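Local atomic coordinates of Bak protein (Grouper iridovirus, PDB entry 5VMN), a protein that probably inhibits apoptosis of the infected host cell as a viral Bcl-2 protein that sequesters the pro-apoptotic protein Bim exclusively. Residues Leu74-Ser78 with Leu98-Phe102; Pro51-Ile56 with Ile77-Tyr81; Glu26-Gln30 with Cys120-Leu125. One frame throughout, in Å; residues are numbered along the deposited sequence.

Contact 1: residues Leu74-Ser78 with Leu98-Phe102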
loop_
_atom_site.group_PDB
_atom_site.type_symbol
_atom_site.label_atom_id
_atom_site.label_comp_id
_atom_site.label_asym_id
_atom_site.label_seq_id
_atom_site.Cartn_x
_atom_site.Cartn_y
_atom_site.Cartn_z
ATOM N N LEU A 74 1.737 -5.218 1.767
ATOM C CA LEU A 74 0.371 -4.894 1.355
ATOM C C LEU A 74 0.368 -4.072 0.074
ATOM O O LEU A 74 -0.432 -4.317 -0.850
ATOM C CB LEU A 74 -0.343 -4.145 2.485
ATOM C CG LEU A 74 -1.718 -3.609 2.098
ATOM C CD1 LEU A 74 -2.672 -4.759 1.818
ATOM C CD2 LEU A 74 -2.259 -2.676 3.192
ATOM N N LEU A 75 1.245 -3.073 -0.010
ATOM C CA LEU A 75 1.303 -2.291 -1.227
ATOM C C LEU A 75 1.701 -3.161 -2.416
ATOM O O LEU A 75 1.168 -2.993 -3.517
ATOM C CB LEU A 75 2.281 -1.121 -1.044
ATOM C CG LEU A 75 1.901 -0.094 0.014
ATOM C CD1 LEU A 75 3.001 0.961 0.093
ATOM C CD2 LEU A 75 0.604 0.561 -0.323
ATOM N N GLY A 76 2.673 -4.051 -2.232
ATOM C CA GLY A 76 3.135 -4.856 -3.344
ATOM C C GLY A 76 2.056 -5.786 -3.855
ATOM O O GLY A 76 1.963 -6.040 -5.054
ATOM N N ILE A 77 1.267 -6.347 -2.942
ATOM C CA ILE A 77 0.107 -7.158 -3.339
ATOM C C ILE A 77 -0.899 -6.294 -4.089
ATOM O O ILE A 77 -1.432 -6.683 -5.136
ATOM C CB ILE A 77 -0.527 -7.813 -2.101
ATOM C CG1 ILE A 77 0.402 -8.865 -1.519
ATOM C CG2 ILE A 77 -1.868 -8.504 -2.460
ATOM C CD1 ILE A 77 0.036 -9.239 -0.139
ATOM N N SER A 78 -1.185 -5.110 -3.559
ATOM C CA SER A 78 -2.103 -4.219 -4.250
ATOM C C SER A 78 -1.616 -3.908 -5.662
ATOM O O SER A 78 -2.419 -3.817 -6.599
ATOM C CB SER A 78 -2.291 -2.922 -3.456
ATOM O OG SER A 78 -2.768 -3.220 -2.154
ATOM N N LEU A 98 -7.432 0.538 -0.745
ATOM C CA LEU A 98 -6.183 0.906 -0.077
ATOM C C LEU A 98 -6.368 2.126 0.803
ATOM O O LEU A 98 -5.958 2.140 1.970
ATOM C CB LEU A 98 -5.101 1.203 -1.107
ATOM C CG LEU A 98 -4.024 0.192 -1.353
ATOM C CD1 LEU A 98 -3.008 0.817 -2.268
ATOM C CD2 LEU A 98 -3.383 -0.259 -0.086
ATOM N N GLU A 99 -6.974 3.177 0.249
ATOM C CA GLU A 99 -7.190 4.385 1.034
ATOM C C GLU A 99 -8.004 4.081 2.283
ATOM O O GLU A 99 -7.689 4.579 3.373
ATOM C CB GLU A 99 -7.880 5.443 0.177
ATOM C CG GLU A 99 -7.007 5.933 -0.967
ATOM C CD GLU A 99 -7.778 6.672 -2.049
ATOM O OE1 GLU A 99 -8.983 6.407 -2.225
ATOM O OE2 GLU A 99 -7.170 7.518 -2.734
ATOM N N ARG A 100 -9.045 3.250 2.148
ATOM C CA ARG A 100 -9.884 2.916 3.289
ATOM C C ARG A 100 -9.065 2.234 4.377
ATOM O O ARG A 100 -9.248 2.514 5.572
ATOM C CB ARG A 100 -11.055 2.028 2.824
ATOM C CG ARG A 100 -12.381 2.196 3.544
ATOM C CD ARG A 100 -13.569 1.766 2.652
ATOM N NE ARG A 100 -13.294 0.484 1.997
ATOM C CZ ARG A 100 -13.446 0.218 0.695
ATOM N NH1 ARG A 100 -13.897 1.132 -0.160
ATOM N NH2 ARG A 100 -13.142 -0.992 0.245
ATOM N N PHE A 101 -8.148 1.343 3.989
ATOM C CA PHE A 101 -7.324 0.673 4.986
ATOM C C PHE A 101 -6.496 1.686 5.764
ATOM O O PHE A 101 -6.427 1.631 6.996
ATOM C CB PHE A 101 -6.397 -0.356 4.333
ATOM C CG PHE A 101 -5.391 -0.939 5.292
ATOM C CD1 PHE A 101 -5.795 -1.861 6.240
ATOM C CD2 PHE A 101 -4.075 -0.519 5.289
ATOM C CE1 PHE A 101 -4.907 -2.387 7.140
ATOM C CE2 PHE A 101 -3.164 -1.053 6.186
ATOM C CZ PHE A 101 -3.587 -1.988 7.120
ATOM N N PHE A 102 -5.835 2.601 5.054
ATOM C CA PHE A 102 -4.891 3.493 5.720
ATOM C C PHE A 102 -5.598 4.594 6.497
ATOM O O PHE A 102 -4.996 5.199 7.389
ATOM C CB PHE A 102 -3.911 4.094 4.704
ATOM C CG PHE A 102 -2.847 3.125 4.267
ATOM C CD1 PHE A 102 -1.832 2.754 5.135
ATOM C CD2 PHE A 102 -2.884 2.556 3.019
ATOM C CE1 PHE A 102 -0.879 1.842 4.761
ATOM C CE2 PHE A 102 -1.912 1.664 2.626
ATOM C CZ PHE A 102 -0.919 1.276 3.510
#
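L74 and F101 approach from opposite directions, and L74 CD2 comes to the CD2-CE2 side of the F101 ring. Start at L74 CB: with CG turned away from the backbone N (chi1 173°), the chain leaves the helix toward segment 98-102 and forks at CG. One branch, CD1, goes to I56 of helix 53-60. The other, CD2, is the working tip: it sits 3.5 Å from F101 CD2, equally close to F101 CE2, and 4.2 Å from both L98 CD2 and F102 CZ. This one methyl thus touches L98, F101 and F102. Beside it, L75 CD2 lies 4.0 Å from F102 CE2, and the L75 side chain crosses that of L98 at about a right angle. Within segment 98-102, F101 CD2 lies over the centre of the F102 ring. S78 turns its OG back to L74 O (2.9 Å), a carbonyl that takes S78 N on its opposite face; satisfied this way, the hydroxyl can lie against L98. The segment axes run antiparallel at 165° but stay 12.2 Å apart, bridged by long side chains. This is the antiparallel central hairpin of the Bcl-2 fold, built on helix 68-84, whose start carries the NWGR signature of BH1.

Contact 2: residues Pro51-Ile56 with Ile77-Tyr81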
loop_
_atom_site.group_PDB
_atom_site.type_symbol
_atom_site.label_atom_id
_atom_site.label_comp_id
_atom_site.label_asym_id
_atom_site.label_seq_id
_atom_site.Cartn_x
_atom_site.Cartn_y
_atom_site.Cartn_z
ATOM N N PRO A 51 -9.999 -8.728 -5.992
ATOM C CA PRO A 51 -9.268 -8.069 -4.902
ATOM C C PRO A 51 -10.162 -7.628 -3.750
ATOM O O PRO A 51 -11.251 -7.080 -3.954
ATOM C CB PRO A 51 -8.647 -6.842 -5.574
ATOM C CG PRO A 51 -9.403 -6.626 -6.800
ATOM C CD PRO A 51 -9.919 -7.971 -7.250
ATOM N N ASN A 52 -9.635 -7.790 -2.517
ATOM C CA ASN A 52 -10.228 -7.116 -1.354
ATOM C C ASN A 52 -9.080 -6.600 -0.500
ATOM O O ASN A 52 -8.629 -7.260 0.439
ATOM C CB ASN A 52 -11.142 -8.028 -0.561
ATOM C CG ASN A 52 -11.925 -7.274 0.480
ATOM O OD1 ASN A 52 -11.507 -6.219 0.940
ATOM N ND2 ASN A 52 -13.068 -7.818 0.862
ATOM N N ILE A 53 -8.579 -5.414 -0.856
ATOM C CA ILE A 53 -7.353 -4.933 -0.229
ATOM C C ILE A 53 -7.596 -4.595 1.231
ATOM O O ILE A 53 -6.676 -4.712 2.057
ATOM C CB ILE A 53 -6.793 -3.719 -0.978
ATOM C CG1 ILE A 53 -6.629 -4.010 -2.474
ATOM C CG2 ILE A 53 -5.484 -3.280 -0.365
ATOM C CD1 ILE A 53 -5.779 -5.175 -2.793
ATOM N N LEU A 54 -8.789 -4.098 1.568
ATOM C CA LEU A 54 -9.077 -3.810 2.968
ATOM C C LEU A 54 -8.979 -5.070 3.814
ATOM O O LEU A 54 -8.351 -5.067 4.880
ATOM C CB LEU A 54 -10.459 -3.166 3.097
ATOM C CG LEU A 54 -10.928 -2.869 4.510
ATOM C CD1 LEU A 54 -9.948 -1.923 5.182
ATOM C CD2 LEU A 54 -12.318 -2.259 4.443
ATOM N N GLU A 55 -9.539 -6.170 3.323
ATOM C CA GLU A 55 -9.451 -7.441 4.030
ATOM C C GLU A 55 -8.003 -7.883 4.164
ATOM O O GLU A 55 -7.584 -8.344 5.231
ATOM C CB GLU A 55 -10.255 -8.515 3.297
ATOM C CG GLU A 55 -10.183 -9.854 3.965
ATOM C CD GLU A 55 -11.083 -10.895 3.321
ATOM O OE1 GLU A 55 -10.721 -12.090 3.351
ATOM O OE2 GLU A 55 -12.144 -10.509 2.792
ATOM N N ILE A 56 -7.231 -7.768 3.084
ATOM C CA ILE A 56 -5.828 -8.201 3.133
ATOM C C ILE A 56 -5.044 -7.374 4.142
ATOM O O ILE A 56 -4.290 -7.920 4.952
ATOM C CB ILE A 56 -5.189 -8.112 1.741
ATOM C CG1 ILE A 56 -5.869 -9.096 0.794
ATOM C CG2 ILE A 56 -3.690 -8.460 1.833
ATOM C CD1 ILE A 56 -5.450 -8.911 -0.647
ATOM N N ILE A 77 1.267 -6.347 -2.942
ATOM C CA ILE A 77 0.107 -7.158 -3.339
ATOM C C ILE A 77 -0.899 -6.294 -4.089
ATOM O O ILE A 77 -1.432 -6.683 -5.136
ATOM C CB ILE A 77 -0.527 -7.813 -2.101
ATOM C CG1 ILE A 77 0.402 -8.865 -1.519
ATOM C CG2 ILE A 77 -1.868 -8.504 -2.460
ATOM C CD1 ILE A 77 0.036 -9.239 -0.139
ATOM N N SER A 78 -1.185 -5.110 -3.559
ATOM C CA SER A 78 -2.103 -4.219 -4.250
ATOM C C SER A 78 -1.616 -3.908 -5.662
ATOM O O SER A 78 -2.419 -3.817 -6.599
ATOM C CB SER A 78 -2.291 -2.922 -3.456
ATOM O OG SER A 78 -2.768 -3.220 -2.154
ATOM N N GLN A 79 -0.306 -3.671 -5.819
ATOM C CA GLN A 79 0.255 -3.398 -7.141
ATOM C C GLN A 79 0.068 -4.560 -8.107
ATOM O O GLN A 79 -0.274 -4.356 -9.285
ATOM C CB GLN A 79 1.744 -3.072 -7.004
ATOM C CG GLN A 79 2.437 -2.776 -8.328
ATOM C CD GLN A 79 2.004 -1.484 -8.934
ATOM O OE1 GLN A 79 2.522 -0.429 -8.585
ATOM N NE2 GLN A 79 1.052 -1.546 -9.857
ATOM N N LEU A 80 0.254 -5.788 -7.628
ATOM C CA LEU A 80 0.063 -6.946 -8.492
ATOM C C LEU A 80 -1.391 -7.055 -8.937
ATOM O O LEU A 80 -1.668 -7.309 -10.120
ATOM C CB LEU A 80 0.536 -8.204 -7.768
ATOM C CG LEU A 80 2.061 -8.265 -7.574
ATOM C CD1 LEU A 80 2.420 -9.367 -6.611
ATOM C CD2 LEU A 80 2.757 -8.540 -8.910
ATOM N N TYR A 81 -2.335 -6.820 -8.021
ATOM C CA TYR A 81 -3.740 -6.778 -8.432
ATOM C C TYR A 81 -3.991 -5.670 -9.443
ATOM O O TYR A 81 -4.720 -5.867 -10.417
ATOM C CB TYR A 81 -4.652 -6.553 -7.222
ATOM C CG TYR A 81 -5.044 -7.801 -6.467
ATOM C CD1 TYR A 81 -5.829 -8.773 -7.059
ATOM C CD2 TYR A 81 -4.729 -7.946 -5.128
ATOM C CE1 TYR A 81 -6.227 -9.888 -6.340
ATOM C CE2 TYR A 81 -5.116 -9.070 -4.408
ATOM C CZ TYR A 81 -5.879 -10.017 -5.022
ATOM O OH TYR A 81 -6.294 -11.108 -4.311
HETATM O O HOH W 1 -8.108 -10.185 -2.305
#
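Three side chains from segment 51-56 meet the ring of Y81, each set differently against it. P51 lies over one face: its CB is 3.8 Å from the centroid of the Y81 ring and only 14° off the normal, a CH-pi contact near the ring centre. I56 arrives from the opposite direction to Y81 and meets the ring edge close to its plane, CD1 standing 3.8 Å from Y81 CE2. The extended chi2 of I56 (171°) carries that methyl far enough to reach I77 CG2 as well, at 4.0 Å. I53 slides past Y81 with its CD1 oblique to the ring, and the bend at chi2 (-57°) brings CD1 round toward S78, whose OG also lies against I53 CG2.

Beyond the ring, Y81 OH is tied to P48 O and receives a bond from a water, 2.9 Å from Y81 OH, that in turn accepts from N52 N. N52 is the N-cap of helix 53-60: its OD1 takes E55 N at 3.1 Å, approached from well above the carbonyl plane. The I53 N-H at the same helix start goes to Q97 OE1.

F44 meets Y81 edge-to-face and F47 packs on I56, I77 and Y81. Helix 88-103 adds L98 against I53 and S78, so the start of helix 53-60 is wedged between helix 88-103 and helix 68-84.

Contact 3: residues Glu26-Gln30 with Cys120-Leu125. With EDO (1,2-ethanediol), chain N.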
loop_
_atom_site.group_PDB
_atom_site.type_symbol
_atom_site.label_atom_id
_atom_site.label_comp_id
_atom_site.label_asym_id
_atom_site.label_seq_id
_atom_site.Cartn_x
_atom_site.Cartn_y
_atom_site.Cartn_z
ATOM N N GLU A 26 9.827 7.119 -4.035
ATOM C CA GLU A 26 10.696 6.309 -3.180
ATOM C C GLU A 26 9.923 5.159 -2.533
ATOM O O GLU A 26 10.446 4.045 -2.401
ATOM C CB GLU A 26 11.370 7.181 -2.108
ATOM C CG GLU A 26 12.466 6.454 -1.339
ATOM C CD GLU A 26 13.601 5.975 -2.235
ATOM O OE1 GLU A 26 14.328 5.042 -1.845
ATOM O OE2 GLU A 26 13.764 6.538 -3.332
ATOM N N ILE A 27 8.681 5.391 -2.134
ATOM C CA ILE A 27 7.887 4.284 -1.608
ATOM C C ILE A 27 7.704 3.221 -2.680
ATOM O O ILE A 27 7.741 2.020 -2.396
ATOM C CB ILE A 27 6.540 4.783 -1.074
ATOM C CG1 ILE A 27 6.752 5.740 0.101
ATOM C CG2 ILE A 27 5.634 3.603 -0.668
ATOM C CD1 ILE A 27 7.502 5.175 1.298
ATOM N N HIS A 28 7.506 3.642 -3.923
ATOM C CA HIS A 28 7.387 2.691 -5.035
ATOM C C HIS A 28 8.639 1.829 -5.155
ATOM O O HIS A 28 8.567 0.600 -5.281
ATOM C CB HIS A 28 7.119 3.483 -6.310
ATOM C CG HIS A 28 6.797 2.661 -7.512
ATOM N ND1 HIS A 28 7.760 2.227 -8.398
ATOM C CD2 HIS A 28 5.608 2.238 -8.008
ATOM C CE1 HIS A 28 7.178 1.560 -9.381
ATOM N NE2 HIS A 28 5.876 1.555 -9.170
ATOM N N SER A 29 9.804 2.461 -5.100
ATOM C CA SER A 29 11.058 1.731 -5.136
ATOM C C SER A 29 11.152 0.719 -3.995
ATOM O O SER A 29 11.544 -0.436 -4.218
ATOM C CB SER A 29 12.228 2.736 -5.095
ATOM O OG SER A 29 13.472 2.061 -4.995
ATOM N N GLN A 30 10.809 1.132 -2.770
ATOM C CA GLN A 30 10.847 0.223 -1.627
ATOM C C GLN A 30 9.879 -0.933 -1.820
ATOM O O GLN A 30 10.186 -2.066 -1.451
ATOM C CB GLN A 30 10.494 0.952 -0.325
ATOM C CG GLN A 30 11.379 2.164 0.050
ATOM C CD GLN A 30 12.662 1.770 0.676
ATOM O OE1 GLN A 30 13.563 1.261 0.002
ATOM N NE2 GLN A 30 12.774 2.012 1.990
ATOM N N CYS A 120 9.532 5.481 6.392
ATOM C CA CYS A 120 9.458 4.318 5.513
ATOM C C CYS A 120 10.364 4.489 4.306
ATOM O O CYS A 120 11.126 3.585 3.944
ATOM C CB CYS A 120 8.028 4.103 5.055
ATOM S SG CYS A 120 7.841 2.537 4.094
ATOM N N ALA A 121 10.275 5.640 3.656
ATOM C CA ALA A 121 11.100 5.894 2.484
ATOM C C ALA A 121 12.576 5.827 2.816
ATOM O O ALA A 121 13.396 5.561 1.934
ATOM C CB ALA A 121 10.780 7.265 1.898
ATOM N N SER A 122 12.943 6.085 4.067
ATOM C CA SER A 122 14.332 6.211 4.434
ATOM C C SER A 122 14.952 4.916 4.952
ATOM O O SER A 122 16.157 4.890 5.218
ATOM C CB SER A 122 14.493 7.300 5.511
ATOM O OG SER A 122 14.053 8.573 5.023
ATOM N N LEU A 123 14.163 3.869 5.141
ATOM C CA LEU A 123 14.706 2.591 5.588
ATOM C C LEU A 123 15.729 2.068 4.595
ATOM O O LEU A 123 15.516 2.094 3.381
ATOM C CB LEU A 123 13.589 1.562 5.711
ATOM C CG LEU A 123 12.413 1.896 6.597
ATOM C CD1 LEU A 123 11.296 0.886 6.340
ATOM C CD2 LEU A 123 12.845 1.908 8.046
ATOM N N ASP A 124 16.833 1.563 5.122
ATOM C CA ASP A 124 17.850 0.908 4.307
ATOM C C ASP A 124 17.434 -0.550 4.153
ATOM O O ASP A 124 17.644 -1.366 5.052
ATOM C CB ASP A 124 19.217 1.041 4.965
ATOM C CG ASP A 124 20.336 0.480 4.105
ATOM O OD1 ASP A 124 21.510 0.766 4.408
ATOM O OD2 ASP A 124 20.040 -0.234 3.123
ATOM N N LEU A 125 16.819 -0.878 3.026
ATOM C CA LEU A 125 16.447 -2.259 2.750
ATOM C C LEU A 125 17.568 -2.949 1.997
ATOM O O LEU A 125 18.738 -2.591 2.173
ATOM C CB LEU A 125 15.148 -2.318 1.950
ATOM C CG LEU A 125 13.955 -1.613 2.602
ATOM C CD1 LEU A 125 12.745 -1.738 1.691
ATOM C CD2 LEU A 125 13.633 -2.202 3.959
HETATM C C1 EDO N . 10.210 4.279 -8.951
HETATM O O1 EDO N . 11.245 4.598 -8.023
HETATM C C2 EDO N . 10.496 2.861 -9.377
HETATM O O2 EDO N . 10.543 2.115 -8.164
HETATM O O HOH W 2 15.441 4.684 0.797
HETATM O O HOH W 3 16.211 0.776 0.614
#
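Q30 reaches over to the end of helix 116-122 and makes the direct hydrogen bonds of this contact, both from its NE2. One runs to C120 O (3.0 Å), in the carbonyl plane and in the amide plane of Q30. The other goes to L123 O (3.1 Å), tilted 22° from that carbonyl's plane. A bend at chi2 (-80°) helps to turn NE2 toward both carbonyls. C120 O also accepts L123 N, so it serves two donors.

Water extends the grip. One molecule donates to Q30 OE1 (2.8 Å) and accepts from L125 N, so both ends of the amide are engaged. Another donates to E26 OE1; its link to A121 O is too short to rely on.

Apolar packing joins I27 CD1 to C120 SG and to A121 CB, both at 3.9 Å, while A121 CB also lies against E26 CG. A methyl meets the amide as well: L125 CD1 lies 3.5 Å from Q30 OE1, and the two side chains cross obliquely.

Away from this interface, H28 ND1 is hydrogen-bonded in the ring plane to an ethanediol, probably from the crystallisation liquor, which R25 O also binds.

Chemically, a buried neutral amide binds C120 O and L123 O directly and L125 N through a water, so the polar part of the contact relies largely on main-chain atoms of segment 120-125, while L125 adds side-chain packing.

In the fold
From the N terminus, the first partner reached is 26-30 on helix 22-37, but contact 3 closes only at 120-125, near the last modelled residue, so its loop takes in most of the chain and both other contacts. Inside it, 51-56 opens a shorter loop that contact 2 closes at 77-81. Before that closes, 74-78 has begun the loop of contact 1, ending at 98-102; the loops of contacts 1 and 2 therefore cross, sharing I77 and S78 on helix 68-84. That helix is the hub, tied to helices 53-60 and 88-103. Contact 3 lies toward the far side of the chain's centre from contact 2, touching the hub at, among others, I27 on L75.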